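Local coordinates for hypothetical protein (Actinomyces odontolyticus, PDB 4MJG) that is of unknown function but belongs to the DUF4853 family, is probably made as a lipoprotein, and folds round an antiparallel beta sheet, at residues E14-E19 / D113-L118; S31-V36 / I128-R133; G41-V46 / T164-T169; Y51-G56 / G62-G67; R79-V84 / V95-Q100. All blocks are in the same frame, centred on the assembly; numbering follows the deposited sequence.

In the fold
Four of the contacts lie on one antiparallel sheet, and contact 1 packs at a turn between two of its strands. Contacts 2 and 4 are buried: contact 2 is apolar, where helix 34-40 and the turn before it meet strand 127-133, and contact 4 is the hairpin 44-55/62-73, rich in backbone bonds. Contact 5 repeats the helix-on-sheet theme near the outermost strand 92-97, only partly buried, and touches contact 2 through Leu83 and Leu80. Contacts 1 and 3 lie at the surface on opposite sides of the chain's centre, about 31 Å apart between centres: one is an arginine-tyrosine packing, the other a single weak polar link. Contacts 3 and 4 share strand 44-55, and contacts 1 and 4 share a sulfate.

Contact 1 (E14-E19 / D113-L118); sequences ERVSIE and DNYGGL. With SO4 (sulfate ion), chain C.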
# COMPACT_ATOMS: atom_id res chain seq x y z
N GLU A 14 -2.56 -7.83 21.00
CA GLU A 14 -2.14 -6.49 21.41
C GLU A 14 -2.15 -5.47 20.26
O GLU A 14 -1.85 -4.30 20.47
CB GLU A 14 -0.75 -6.55 22.04
CG GLU A 14 -0.67 -7.44 23.27
CD GLU A 14 0.75 -7.70 23.73
OE1 GLU A 14 1.68 -7.01 23.26
OE2 GLU A 14 0.94 -8.61 24.57
N ARG A 15 -2.47 -5.92 19.05
CA ARG A 15 -2.57 -5.02 17.90
C ARG A 15 -3.85 -4.21 17.96
O ARG A 15 -4.84 -4.64 18.54
CB ARG A 15 -2.53 -5.83 16.60
CG ARG A 15 -1.20 -6.51 16.32
CD ARG A 15 -1.30 -7.45 15.13
NE ARG A 15 -0.20 -8.42 15.12
CZ ARG A 15 -0.14 -9.49 14.32
NH1 ARG A 15 -1.10 -9.74 13.44
NH2 ARG A 15 0.89 -10.32 14.40
N VAL A 16 -3.84 -3.02 17.36
CA VAL A 16 -5.06 -2.20 17.27
C VAL A 16 -6.10 -2.92 16.41
O VAL A 16 -5.76 -3.80 15.62
CB VAL A 16 -4.80 -0.80 16.67
CG1 VAL A 16 -3.83 -0.01 17.54
CG2 VAL A 16 -4.29 -0.87 15.23
N SER A 17 -7.36 -2.53 16.57
CA SER A 17 -8.45 -3.16 15.83
C SER A 17 -8.39 -2.77 14.36
O SER A 17 -7.86 -1.72 14.00
CB SER A 17 -9.81 -2.77 16.41
OG SER A 17 -10.16 -1.46 16.03
N ILE A 18 -8.96 -3.63 13.52
CA ILE A 18 -9.07 -3.37 12.08
C ILE A 18 -9.62 -1.97 11.79
O ILE A 18 -9.12 -1.28 10.91
CB ILE A 18 -9.94 -4.45 11.39
CG1 ILE A 18 -10.03 -4.21 9.87
CG2 ILE A 18 -11.34 -4.52 11.99
CD1 ILE A 18 -8.70 -4.33 9.15
N GLU A 19 -10.63 -1.56 12.55
CA GLU A 19 -11.27 -0.26 12.35
C GLU A 19 -10.34 0.90 12.72
O GLU A 19 -10.32 1.93 12.04
CB GLU A 19 -12.56 -0.17 13.17
CG GLU A 19 -13.63 -1.16 12.72
CD GLU A 19 -14.28 -1.89 13.88
OE1 GLU A 19 -13.58 -2.65 14.58
OE2 GLU A 19 -15.51 -1.70 14.08
N ASP A 113 6.31 -3.50 8.84
CA ASP A 113 5.93 -2.78 10.06
C ASP A 113 6.04 -3.68 11.29
O ASP A 113 6.22 -4.90 11.17
CB ASP A 113 4.51 -2.18 9.95
CG ASP A 113 3.42 -3.23 9.75
OD1 ASP A 113 3.47 -4.28 10.43
OD2 ASP A 113 2.51 -3.00 8.92
N ASN A 114 5.92 -3.08 12.46
CA ASN A 114 6.09 -3.80 13.73
C ASN A 114 5.02 -4.85 14.02
O ASN A 114 5.16 -5.64 14.96
CB ASN A 114 6.23 -2.82 14.92
CG ASN A 114 5.34 -1.59 14.78
OD1 ASN A 114 5.21 -1.02 13.69
ND2 ASN A 114 4.74 -1.17 15.89
N TYR A 115 3.95 -4.87 13.21
CA TYR A 115 2.90 -5.89 13.30
C TYR A 115 3.20 -7.10 12.41
O TYR A 115 2.49 -8.10 12.47
CB TYR A 115 1.55 -5.30 12.89
CG TYR A 115 0.87 -4.42 13.91
CD1 TYR A 115 1.57 -3.85 14.97
CD2 TYR A 115 -0.49 -4.14 13.80
CE1 TYR A 115 0.93 -3.04 15.90
CE2 TYR A 115 -1.13 -3.33 14.73
CZ TYR A 115 -0.42 -2.79 15.77
OH TYR A 115 -1.07 -2.00 16.69
N GLY A 116 4.23 -7.01 11.58
CA GLY A 116 4.49 -8.03 10.56
C GLY A 116 3.76 -7.74 9.27
O GLY A 116 3.81 -8.52 8.31
N GLY A 117 3.07 -6.59 9.24
CA GLY A 117 2.41 -6.10 8.04
C GLY A 117 3.41 -5.56 7.05
O GLY A 117 4.61 -5.54 7.31
N LEU A 118 2.90 -5.09 5.92
CA LEU A 118 3.69 -4.99 4.71
C LEU A 118 3.31 -3.80 3.82
O LEU A 118 2.14 -3.43 3.73
CB LEU A 118 3.51 -6.29 3.93
CG LEU A 118 4.09 -6.41 2.53
CD1 LEU A 118 5.59 -6.59 2.65
CD2 LEU A 118 3.47 -7.59 1.78
S SO4 C . -0.23 -12.09 9.58
O1 SO4 C . -0.54 -11.06 10.60
O2 SO4 C . 0.34 -11.47 8.36
O3 SO4 C . 0.77 -13.03 10.14
O4 SO4 C . -1.47 -12.83 9.24
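Arg15 lays its methylenes over one face of the Tyr115 ring: CG stands above the ring centre, 3.6 Å from the centroid and 14° off the normal, a CH-pi contact. The two side chains run in opposite directions, so the phenol reaches back to the backbone of Val16, whose N donates to Tyr115 OH over 3.0 Å in a nearly straight bond (164°). Val16 CG2 adds an apolar contact of 4.0 Å to Tyr115 CE2. With CG anti to the carbonyl carbon (chi1 -67°) and an extended chain beyond it, Arg15 carries its guanidinium past the ring to the root of Tyr115, where Tyr115 O lies over one face, too poorly angled for a hydrogen bond. Arg15 bonds outward instead: Arg15 NH1 to Cys136 O and, at 3.2 Å, to sulfate O1, and Arg15 NE to Val10 O. Behind the tyrosine is the type I turn Asp113-Gly116, where Asp113 OD1 accepts Tyr115 N at 2.9 Å, an Asx turn, and Gly117 N from the other face of the carboxylate. Arg15 thus divides its chemistry, hydrocarbon for the aromatic face and charge for carbonyls and an anion, consistent with a locally positive patch.

Contact 2 (S31-V36 / I128-R133); sequences SVAVPV and IAVRSR. With SO4 (sulfate ion), chain D.
While Ala33 and Val36 meet Val130 and Ile128 on one face of strand 127-133, the flat groups of the contact, the guanidinium groups of Arg131 and Arg133, lie on its other face, and both receive at their edges, near their planes, the same oxygen of a sulfate probably taken from the crystallisation liquor. Arg133 NE donates to sulfate O3 over 3.0 Å with a bent angle of 137°; Arg131 NH2 stands further off, 3.6 Å from O3. Both chains are extended as far as NE, and Arg64 brings a third positive group beside Arg133. An alanine at Arg133 removes the NE donor, and the sulfate would probably be held less firmly here, with Arg131 NH2 near but not bonded. Across the strand the packing is wholly apolar. The methyl of Ala33 rests on the branch of Val130, with Ala33 CB 3.9 Å from CG1 and 4.0 Å from CG2. Val36, whose CG1 is trans to the backbone N (chi1 177°), extends that methyl to within 4.0 Å of Ile128 CG2. Helix 34-40 and the turn leading into it are thereby seated on the middle of the sheet, where Thr70 and Ala72 of strand 62-73 and Phe121 of strand 118-123 widen the floor beneath, and Leu80 and Leu83 of helix 77-86 close in beside Ile128 and Val36.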
# COMPACT_ATOMS: atom_id res chain seq x y z
N SER A 31 0.82 7.23 2.30
CA SER A 31 1.71 8.38 2.04
C SER A 31 3.06 8.00 1.41
O SER A 31 3.65 8.81 0.69
CB SER A 31 1.97 9.16 3.34
OG SER A 31 3.00 8.56 4.10
N VAL A 32 3.55 6.79 1.66
CA VAL A 32 4.89 6.39 1.19
C VAL A 32 5.00 6.22 -0.33
O VAL A 32 6.11 6.13 -0.86
CB VAL A 32 5.39 5.09 1.86
CG1 VAL A 32 5.33 5.22 3.38
CG2 VAL A 32 4.60 3.88 1.37
N ALA A 33 3.86 6.15 -1.02
CA ALA A 33 3.85 6.14 -2.48
C ALA A 33 4.24 7.49 -3.05
O ALA A 33 4.85 7.56 -4.12
CB ALA A 33 2.48 5.73 -2.99
N VAL A 34 3.90 8.56 -2.33
CA VAL A 34 4.04 9.92 -2.85
C VAL A 34 5.46 10.24 -3.34
O VAL A 34 5.63 10.71 -4.47
CB VAL A 34 3.58 10.98 -1.82
CG1 VAL A 34 3.91 12.38 -2.30
CG2 VAL A 34 2.09 10.83 -1.56
N PRO A 35 6.49 9.98 -2.51
CA PRO A 35 7.85 10.23 -2.98
C PRO A 35 8.19 9.54 -4.31
O PRO A 35 8.95 10.09 -5.11
CB PRO A 35 8.73 9.66 -1.86
CG PRO A 35 7.88 9.75 -0.64
CD PRO A 35 6.47 9.51 -1.11
N VAL A 36 7.62 8.36 -4.55
CA VAL A 36 7.88 7.61 -5.79
C VAL A 36 7.36 8.38 -7.01
O VAL A 36 8.00 8.40 -8.06
CB VAL A 36 7.27 6.20 -5.73
CG1 VAL A 36 7.47 5.46 -7.05
CG2 VAL A 36 7.86 5.40 -4.58
N ILE A 128 6.06 1.34 -11.54
CA ILE A 128 6.29 0.93 -10.15
C ILE A 128 4.98 0.93 -9.38
O ILE A 128 4.37 1.97 -9.16
CB ILE A 128 7.27 1.87 -9.44
CG1 ILE A 128 8.65 1.78 -10.09
CG2 ILE A 128 7.37 1.52 -7.95
CD1 ILE A 128 9.52 2.99 -9.82
N ALA A 129 4.55 -0.26 -8.95
CA ALA A 129 3.31 -0.41 -8.23
C ALA A 129 3.56 -0.39 -6.72
O ALA A 129 4.45 -1.07 -6.22
CB ALA A 129 2.63 -1.71 -8.63
N VAL A 130 2.77 0.40 -6.00
CA VAL A 130 2.86 0.49 -4.54
C VAL A 130 1.60 -0.09 -3.94
O VAL A 130 0.50 0.43 -4.16
CB VAL A 130 3.05 1.94 -4.07
CG1 VAL A 130 3.30 1.98 -2.57
CG2 VAL A 130 4.21 2.59 -4.81
N ARG A 131 1.75 -1.18 -3.20
CA ARG A 131 0.63 -1.94 -2.64
C ARG A 131 0.87 -2.15 -1.14
O ARG A 131 2.00 -2.30 -0.69
CB ARG A 131 0.47 -3.27 -3.40
CG ARG A 131 -0.52 -4.25 -2.79
CD ARG A 131 -0.89 -5.35 -3.78
NE ARG A 131 -1.71 -6.40 -3.17
CZ ARG A 131 -1.25 -7.36 -2.36
NH1 ARG A 131 0.04 -7.42 -2.03
NH2 ARG A 131 -2.09 -8.27 -1.87
N SER A 132 -0.19 -2.11 -0.36
CA SER A 132 -0.09 -2.36 1.08
C SER A 132 -0.94 -3.55 1.47
O SER A 132 -1.95 -3.82 0.83
CB SER A 132 -0.48 -1.12 1.88
OG SER A 132 -1.88 -1.01 2.01
N ARG A 133 -0.52 -4.26 2.51
CA ARG A 133 -1.25 -5.41 3.01
C ARG A 133 -0.94 -5.56 4.49
O ARG A 133 0.12 -6.06 4.87
CB ARG A 133 -0.85 -6.66 2.23
CG ARG A 133 -1.53 -7.94 2.71
CD ARG A 133 -1.31 -9.09 1.73
NE ARG A 133 -2.00 -10.32 2.15
CZ ARG A 133 -1.49 -11.24 2.97
NH1 ARG A 133 -0.27 -11.10 3.49
NH2 ARG A 133 -2.20 -12.31 3.28
S SO4 D . -3.29 -12.01 -0.89
O1 SO4 D . -1.83 -11.79 -1.08
O2 SO4 D . -3.51 -13.27 -0.14
O3 SO4 D . -3.86 -10.87 -0.14
O4 SO4 D . -3.94 -12.10 -2.21

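Contact 3 (G41-V46 / T164-T169); sequences GGELTV and TISDNT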
# COMPACT_ATOMS: atom_id res chain seq x y z
N GLY A 41 8.73 12.95 -11.00
CA GLY A 41 8.34 14.26 -11.50
C GLY A 41 6.96 14.12 -12.11
O GLY A 41 6.76 14.41 -13.28
N GLY A 42 6.02 13.65 -11.30
CA GLY A 42 4.67 13.42 -11.80
C GLY A 42 3.69 12.90 -10.77
O GLY A 42 3.62 13.40 -9.64
N GLU A 43 2.94 11.87 -11.16
CA GLU A 43 1.68 11.54 -10.53
C GLU A 43 1.49 10.04 -10.40
O GLU A 43 2.13 9.26 -11.10
CB GLU A 43 0.53 12.12 -11.36
CG GLU A 43 0.55 11.72 -12.84
CD GLU A 43 -0.44 12.49 -13.70
OE1 GLU A 43 -0.85 13.61 -13.31
OE2 GLU A 43 -0.79 11.98 -14.79
N LEU A 44 0.60 9.66 -9.49
CA LEU A 44 0.21 8.26 -9.32
C LEU A 44 -1.10 7.97 -10.05
O LEU A 44 -2.00 8.80 -10.06
CB LEU A 44 0.03 7.93 -7.84
CG LEU A 44 1.26 7.98 -6.92
CD1 LEU A 44 0.84 7.81 -5.47
CD2 LEU A 44 2.27 6.91 -7.30
N THR A 45 -1.19 6.79 -10.64
CA THR A 45 -2.44 6.27 -11.21
C THR A 45 -3.02 5.28 -10.21
O THR A 45 -2.29 4.46 -9.66
CB THR A 45 -2.18 5.55 -12.54
OG1 THR A 45 -1.49 6.44 -13.43
CG2 THR A 45 -3.48 5.10 -13.18
N VAL A 46 -4.33 5.34 -9.97
CA VAL A 46 -4.95 4.42 -9.01
C VAL A 46 -5.34 3.13 -9.73
O VAL A 46 -6.31 3.09 -10.49
CB VAL A 46 -6.18 5.05 -8.32
CG1 VAL A 46 -6.76 4.11 -7.28
CG2 VAL A 46 -5.79 6.38 -7.68
N THR A 164 -7.48 13.76 -10.00
CA THR A 164 -7.69 14.21 -11.37
C THR A 164 -7.91 12.97 -12.23
O THR A 164 -7.83 11.85 -11.74
CB THR A 164 -6.48 15.02 -11.88
OG1 THR A 164 -5.26 14.33 -11.57
CG2 THR A 164 -6.45 16.38 -11.24
N ILE A 165 -8.19 13.17 -13.52
CA ILE A 165 -8.38 12.05 -14.45
C ILE A 165 -7.57 12.26 -15.72
O ILE A 165 -7.66 13.30 -16.35
CB ILE A 165 -9.87 11.81 -14.77
CG1 ILE A 165 -10.60 13.12 -15.07
CG2 ILE A 165 -10.57 11.13 -13.61
CD1 ILE A 165 -12.09 12.94 -15.30
N SER A 166 -6.77 11.26 -16.08
CA SER A 166 -5.91 11.32 -17.26
C SER A 166 -6.35 10.26 -18.26
O SER A 166 -6.98 9.27 -17.88
CB SER A 166 -4.45 11.07 -16.87
OG SER A 166 -4.00 12.02 -15.92
N ASP A 167 -6.02 10.47 -19.53
CA ASP A 167 -6.26 9.46 -20.56
C ASP A 167 -5.45 8.21 -20.26
O ASP A 167 -4.36 8.29 -19.69
CB ASP A 167 -5.86 10.00 -21.94
CG ASP A 167 -6.89 10.96 -22.50
OD1 ASP A 167 -8.07 10.58 -22.60
OD2 ASP A 167 -6.50 12.09 -22.87
N ASN A 168 -5.98 7.06 -20.65
CA ASN A 168 -5.28 5.80 -20.45
C ASN A 168 -4.07 5.77 -21.38
O ASN A 168 -4.18 6.15 -22.55
CB ASN A 168 -6.22 4.62 -20.73
CG ASN A 168 -5.71 3.32 -20.13
OD1 ASN A 168 -4.50 3.06 -20.11
ND2 ASN A 168 -6.63 2.49 -19.65
N THR A 169 -2.92 5.34 -20.85
CA THR A 169 -1.65 5.35 -21.60
C THR A 169 -1.83 4.74 -22.99
O THR A 169 -1.28 5.25 -23.97
CB THR A 169 -0.50 4.63 -20.84
OG1 THR A 169 -1.06 3.78 -19.82
CG2 THR A 169 0.44 5.65 -20.18
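Glu43 and Ser166 make this contact between them: Glu43 OE2 and Ser166 OG stand 3.4 Å apart, a long, weak hydrogen bond, and not a settled one, because the serine proton has another acceptor within reach. Ser166 OG is also weakly hydrogen-bonded to Thr178 OG1 of strand 176-181, so its hold on Glu43 is probably partial. The backbones are well separated, with 10.1 Å from Glu43 CA to Ser166 CA, and the glutamate spans about half the distance. Its CG lies between the backbone N and the carbonyl carbon (chi1 54°), and from there the chain runs out extended (chi2 -170°), presenting one carboxylate oxygen to the serine. On the way it passes Thr180. Ser166 answers with a short reach, its OG beside its own backbone N and opposite the carbonyl carbon. Thr164, two residues earlier on the same strand, adds only a little buried surface; its OG1 is engaged with Thr178 OG1 and, weakly, with Thr180 OG1. Hydroxyls of strands 161-166 and 176-181 bond to one another near the carboxylate, and Ser166 is the one that meets it; neither Glu43 nor Ser166 is buried. Strand 176-181 runs between the two segments and makes backbone bonds to both: Leu44 pairs with Leu179 and Val46 with Pro177, while Thr164 pairs with Thr178 and Ser166 with Val176. Before Glu43, Gly41 closes helix 34-40 as the C-prime residue of a Schellman motif. The arrangement is that of an antiparallel sheet margin, where a polar side chain just before one strand reaches over its neighbour to the outermost strand.

Contact 4 (Y51-G56 / G62-G67); sequences YVQVCG and GYRVVG. With SO4 (sulfate ion), chain C.
Tyr51 and Val66 point the same way from a hydrogen-bonded antiparallel pair, and the tyrosine lays its ring flat against the valine. Val66 CB sits over one face, 3.8 Å from the centroid and 19° off the normal, a CH-pi contact reinforced by CG1 and CG2 nearer the phenol end. Gln53 and Arg64, the next pair on this face, also run side by side, but amide and guanidinium planes stand 80° apart and the ends only pass, with Gln53 NE2 4.1 Å from Arg64 NE. A bend at chi3 (-53°) turns the Arg64 guanidinium toward Cys55, whose SG lies over one of its faces. The Arg64 edge faces a sulfate: Arg64 NH2 donates to O4 and Arg64 NH1 to O2, each over 3.1 Å, while Arg64 NH1 also reaches Ser134 O. On the other side of the hairpin the Tyr63 ring crosses Val52 at about a right angle, Val52 CG1 lying 3.8 Å from Tyr63 CD1; Val54 CG2 is 4.1 Å from Tyr63 CE1, and the phenol OH bonds to Pro142 O and Asp145 N. Beneath the side chains, six backbone bonds join the hydrogen-bonded pairs Tyr51-Val66, Gln53-Arg64 and Cys55-Gly62. This beta hairpin is fixed to its surroundings by the disulfide from Cys55 to Cys136, whose N also holds the sulfate together with Arg15. Ile18 of helix 18-24 packs on Tyr63 and Val65, Phe149 meets the Tyr63 ring edge to face, and strand 127-133 continues the sheet beyond strand 62-73.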
# COMPACT_ATOMS: atom_id res chain seq x y z
N TYR A 51 -9.54 -3.06 0.05
CA TYR A 51 -10.56 -4.00 0.46
C TYR A 51 -10.08 -4.74 1.70
O TYR A 51 -8.89 -4.76 2.02
CB TYR A 51 -10.89 -4.98 -0.67
CG TYR A 51 -9.71 -5.79 -1.16
CD1 TYR A 51 -8.85 -5.29 -2.13
CD2 TYR A 51 -9.45 -7.07 -0.65
CE1 TYR A 51 -7.77 -6.03 -2.58
CE2 TYR A 51 -8.38 -7.82 -1.10
CZ TYR A 51 -7.54 -7.29 -2.06
OH TYR A 51 -6.46 -8.03 -2.51
N VAL A 52 -11.03 -5.35 2.40
CA VAL A 52 -10.74 -6.10 3.61
C VAL A 52 -10.96 -7.58 3.30
O VAL A 52 -11.82 -7.92 2.48
CB VAL A 52 -11.66 -5.65 4.76
CG1 VAL A 52 -11.43 -6.48 6.01
CG2 VAL A 52 -11.45 -4.18 5.05
N GLN A 53 -10.19 -8.45 3.94
CA GLN A 53 -10.42 -9.88 3.83
C GLN A 53 -10.15 -10.59 5.15
O GLN A 53 -9.41 -10.10 5.99
CB GLN A 53 -9.59 -10.49 2.69
CG GLN A 53 -8.09 -10.38 2.87
CD GLN A 53 -7.33 -11.07 1.74
OE1 GLN A 53 -7.66 -10.92 0.57
NE2 GLN A 53 -6.29 -11.82 2.10
N VAL A 54 -10.76 -11.76 5.30
CA VAL A 54 -10.64 -12.57 6.51
C VAL A 54 -9.20 -13.07 6.63
O VAL A 54 -8.51 -13.22 5.62
CB VAL A 54 -11.61 -13.77 6.48
CG1 VAL A 54 -11.50 -14.60 7.75
CG2 VAL A 54 -13.04 -13.28 6.29
N CYS A 55 -8.76 -13.31 7.85
CA CYS A 55 -7.44 -13.91 8.10
C CYS A 55 -7.41 -14.60 9.46
O CYS A 55 -8.37 -14.53 10.23
CB CYS A 55 -6.33 -12.86 8.04
SG CYS A 55 -6.59 -11.43 9.12
N GLY A 56 -6.30 -15.27 9.73
CA GLY A 56 -6.10 -15.93 11.00
C GLY A 56 -6.89 -17.21 11.11
O GLY A 56 -7.72 -17.52 10.25
N GLY A 62 -9.36 -12.84 12.46
CA GLY A 62 -9.61 -11.42 12.38
C GLY A 62 -9.74 -10.93 10.96
O GLY A 62 -10.31 -11.61 10.10
N TYR A 63 -9.23 -9.72 10.71
CA TYR A 63 -9.36 -9.08 9.42
C TYR A 63 -8.06 -8.41 9.00
O TYR A 63 -7.29 -7.92 9.84
CB TYR A 63 -10.47 -8.04 9.45
CG TYR A 63 -11.86 -8.62 9.48
CD1 TYR A 63 -12.40 -9.24 8.37
CD2 TYR A 63 -12.65 -8.51 10.62
CE1 TYR A 63 -13.68 -9.76 8.38
CE2 TYR A 63 -13.93 -9.03 10.65
CZ TYR A 63 -14.45 -9.65 9.52
OH TYR A 63 -15.72 -10.16 9.54
N ARG A 64 -7.84 -8.39 7.69
CA ARG A 64 -6.65 -7.85 7.09
C ARG A 64 -7.09 -6.76 6.12
O ARG A 64 -8.15 -6.88 5.50
CB ARG A 64 -5.95 -8.96 6.31
CG ARG A 64 -4.59 -8.59 5.77
CD ARG A 64 -4.07 -9.67 4.83
NE ARG A 64 -4.08 -11.00 5.43
CZ ARG A 64 -3.23 -11.43 6.36
NH1 ARG A 64 -2.29 -10.63 6.85
NH2 ARG A 64 -3.35 -12.67 6.82
N VAL A 65 -6.29 -5.72 5.96
CA VAL A 65 -6.63 -4.66 5.01
C VAL A 65 -5.56 -4.50 3.92
O VAL A 65 -4.39 -4.17 4.20
CB VAL A 65 -6.96 -3.32 5.71
CG1 VAL A 65 -5.80 -2.81 6.56
CG2 VAL A 65 -7.37 -2.27 4.69
N VAL A 66 -5.97 -4.76 2.68
CA VAL A 66 -5.18 -4.46 1.50
C VAL A 66 -5.53 -3.03 1.11
O VAL A 66 -6.71 -2.71 0.92
CB VAL A 66 -5.52 -5.41 0.33
CG1 VAL A 66 -4.80 -4.98 -0.94
CG2 VAL A 66 -5.19 -6.85 0.69
N GLY A 67 -4.53 -2.17 0.99
CA GLY A 67 -4.76 -0.75 0.70
C GLY A 67 -4.92 -0.46 -0.78
O GLY A 67 -5.04 -1.38 -1.60
S SO4 C . -0.23 -12.09 9.58
O1 SO4 C . -0.54 -11.06 10.60
O2 SO4 C . 0.34 -11.47 8.36
O3 SO4 C . 0.77 -13.03 10.14
O4 SO4 C . -1.47 -12.83 9.24

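Contact 5 (R79-V84 / V95-Q100); sequences RLEKLV and VQVDKQ
Val84 and Val95 form the inner half of a helix-on-sheet packing in which helix 77-86 lies against strand 92-97, an outermost strand of the antiparallel sheet. Their CG1 methyls meet at 4.4 Å, not especially close, yet this is the enclosed end: Leu111 of strand 107-113 touches both valines, and Phe121 lies against Val84. The helix backbone is regular here, with Val84 N donating to Leu80 O over 2.8 Å, and Leu80 and Leu83 of the next faces turn to Met75, Phe123 and Val36. The outer half approaches more closely but lies at the solvent side, Glu81 and Val97 both being partly exposed. Glu81 leaves the helix with CG trans to the backbone N (chi1 -176°) and an extended chain, which brings its carboxylate across the branch of Val97 at about a right angle. No hydrogen bond joins the two segments; here a carboxylate rests against methyls. With an alanine at Glu81 the carboxylate is gone, and the Val97 methyls would probably be left more open to solvent on this side. In the present arrangement the two oxygens lie nearest different methyls: Glu81 OE1 is 3.9 Å from Val97 CG1, and Glu81 OE2 is 3.7 Å from Val97 CG2.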
# COMPACT_ATOMS: atom_id res chain seq x y z
N ARG A 79 17.87 2.77 -8.33
CA ARG A 79 17.43 4.11 -7.90
C ARG A 79 16.21 4.03 -6.97
O ARG A 79 16.02 4.91 -6.12
CB ARG A 79 17.09 4.98 -9.13
N LEU A 80 15.39 3.00 -7.15
CA LEU A 80 14.21 2.77 -6.31
C LEU A 80 14.62 2.32 -4.91
O LEU A 80 14.09 2.80 -3.92
CB LEU A 80 13.30 1.71 -6.93
CG LEU A 80 12.01 1.37 -6.18
CD1 LEU A 80 11.06 2.55 -6.14
CD2 LEU A 80 11.33 0.17 -6.81
N GLU A 81 15.57 1.38 -4.86
CA GLU A 81 16.10 0.88 -3.58
C GLU A 81 16.74 2.01 -2.79
O GLU A 81 16.55 2.12 -1.58
CB GLU A 81 17.11 -0.24 -3.82
CG GLU A 81 17.64 -0.89 -2.55
CD GLU A 81 18.50 -2.11 -2.81
OE1 GLU A 81 18.57 -2.57 -3.98
OE2 GLU A 81 19.11 -2.63 -1.85
N LYS A 82 17.50 2.86 -3.49
CA LYS A 82 18.05 4.07 -2.91
C LYS A 82 16.93 4.92 -2.30
O LYS A 82 17.01 5.32 -1.13
CB LYS A 82 18.80 4.87 -3.98
CG LYS A 82 19.42 6.18 -3.51
CD LYS A 82 19.89 7.02 -4.70
CE LYS A 82 20.47 8.35 -4.25
NZ LYS A 82 21.73 8.18 -3.48
N LEU A 83 15.90 5.18 -3.09
CA LEU A 83 14.78 6.02 -2.66
C LEU A 83 14.06 5.43 -1.46
O LEU A 83 13.88 6.11 -0.45
CB LEU A 83 13.78 6.22 -3.81
CG LEU A 83 12.52 7.03 -3.50
CD1 LEU A 83 12.87 8.44 -3.04
CD2 LEU A 83 11.61 7.08 -4.72
N VAL A 84 13.65 4.17 -1.57
CA VAL A 84 12.88 3.52 -0.52
C VAL A 84 13.66 3.49 0.79
O VAL A 84 13.09 3.74 1.86
CB VAL A 84 12.46 2.09 -0.92
CG1 VAL A 84 11.86 1.34 0.27
CG2 VAL A 84 11.46 2.13 -2.06
N VAL A 95 13.65 -3.28 5.92
CA VAL A 95 13.50 -3.11 4.47
C VAL A 95 14.00 -4.38 3.79
O VAL A 95 15.20 -4.66 3.81
CB VAL A 95 14.32 -1.91 3.95
CG1 VAL A 95 14.11 -1.73 2.45
CG2 VAL A 95 13.94 -0.64 4.70
N GLN A 96 13.09 -5.13 3.19
CA GLN A 96 13.44 -6.36 2.50
C GLN A 96 13.47 -6.15 0.99
O GLN A 96 12.56 -5.55 0.43
CB GLN A 96 12.46 -7.47 2.85
CG GLN A 96 12.55 -7.92 4.29
CD GLN A 96 11.58 -9.04 4.61
OE1 GLN A 96 10.62 -9.27 3.87
NE2 GLN A 96 11.82 -9.74 5.72
N VAL A 97 14.52 -6.65 0.35
CA VAL A 97 14.72 -6.49 -1.09
C VAL A 97 14.75 -7.88 -1.73
O VAL A 97 15.55 -8.74 -1.33
CB VAL A 97 16.05 -5.75 -1.37
CG1 VAL A 97 16.21 -5.49 -2.87
CG2 VAL A 97 16.10 -4.44 -0.59
N ASP A 98 13.88 -8.11 -2.72
CA ASP A 98 13.82 -9.39 -3.41
C ASP A 98 15.17 -9.73 -4.02
O ASP A 98 15.81 -8.88 -4.64
CB ASP A 98 12.76 -9.39 -4.52
CG ASP A 98 11.34 -9.48 -3.99
OD1 ASP A 98 11.16 -9.57 -2.76
OD2 ASP A 98 10.41 -9.45 -4.82
N LYS A 99 15.59 -10.98 -3.83
CA LYS A 99 16.89 -11.43 -4.29
C LYS A 99 16.95 -11.60 -5.81
O LYS A 99 18.02 -11.53 -6.39
CB LYS A 99 17.29 -12.72 -3.56
CG LYS A 99 17.49 -12.49 -2.07
CD LYS A 99 17.98 -13.74 -1.34
CE LYS A 99 16.83 -14.69 -1.03
NZ LYS A 99 17.29 -15.87 -0.25
N GLN A 100 15.79 -11.75 -6.45
CA GLN A 100 15.74 -11.95 -7.91
C GLN A 100 14.42 -11.46 -8.50
O GLN A 100 13.43 -11.34 -7.80
CB GLN A 100 15.92 -13.44 -8.21
CG GLN A 100 16.07 -13.79 -9.68
CD GLN A 100 16.49 -15.22 -9.90
OE1 GLN A 100 16.57 -16.01 -8.95
NE2 GLN A 100 16.75 -15.58 -11.15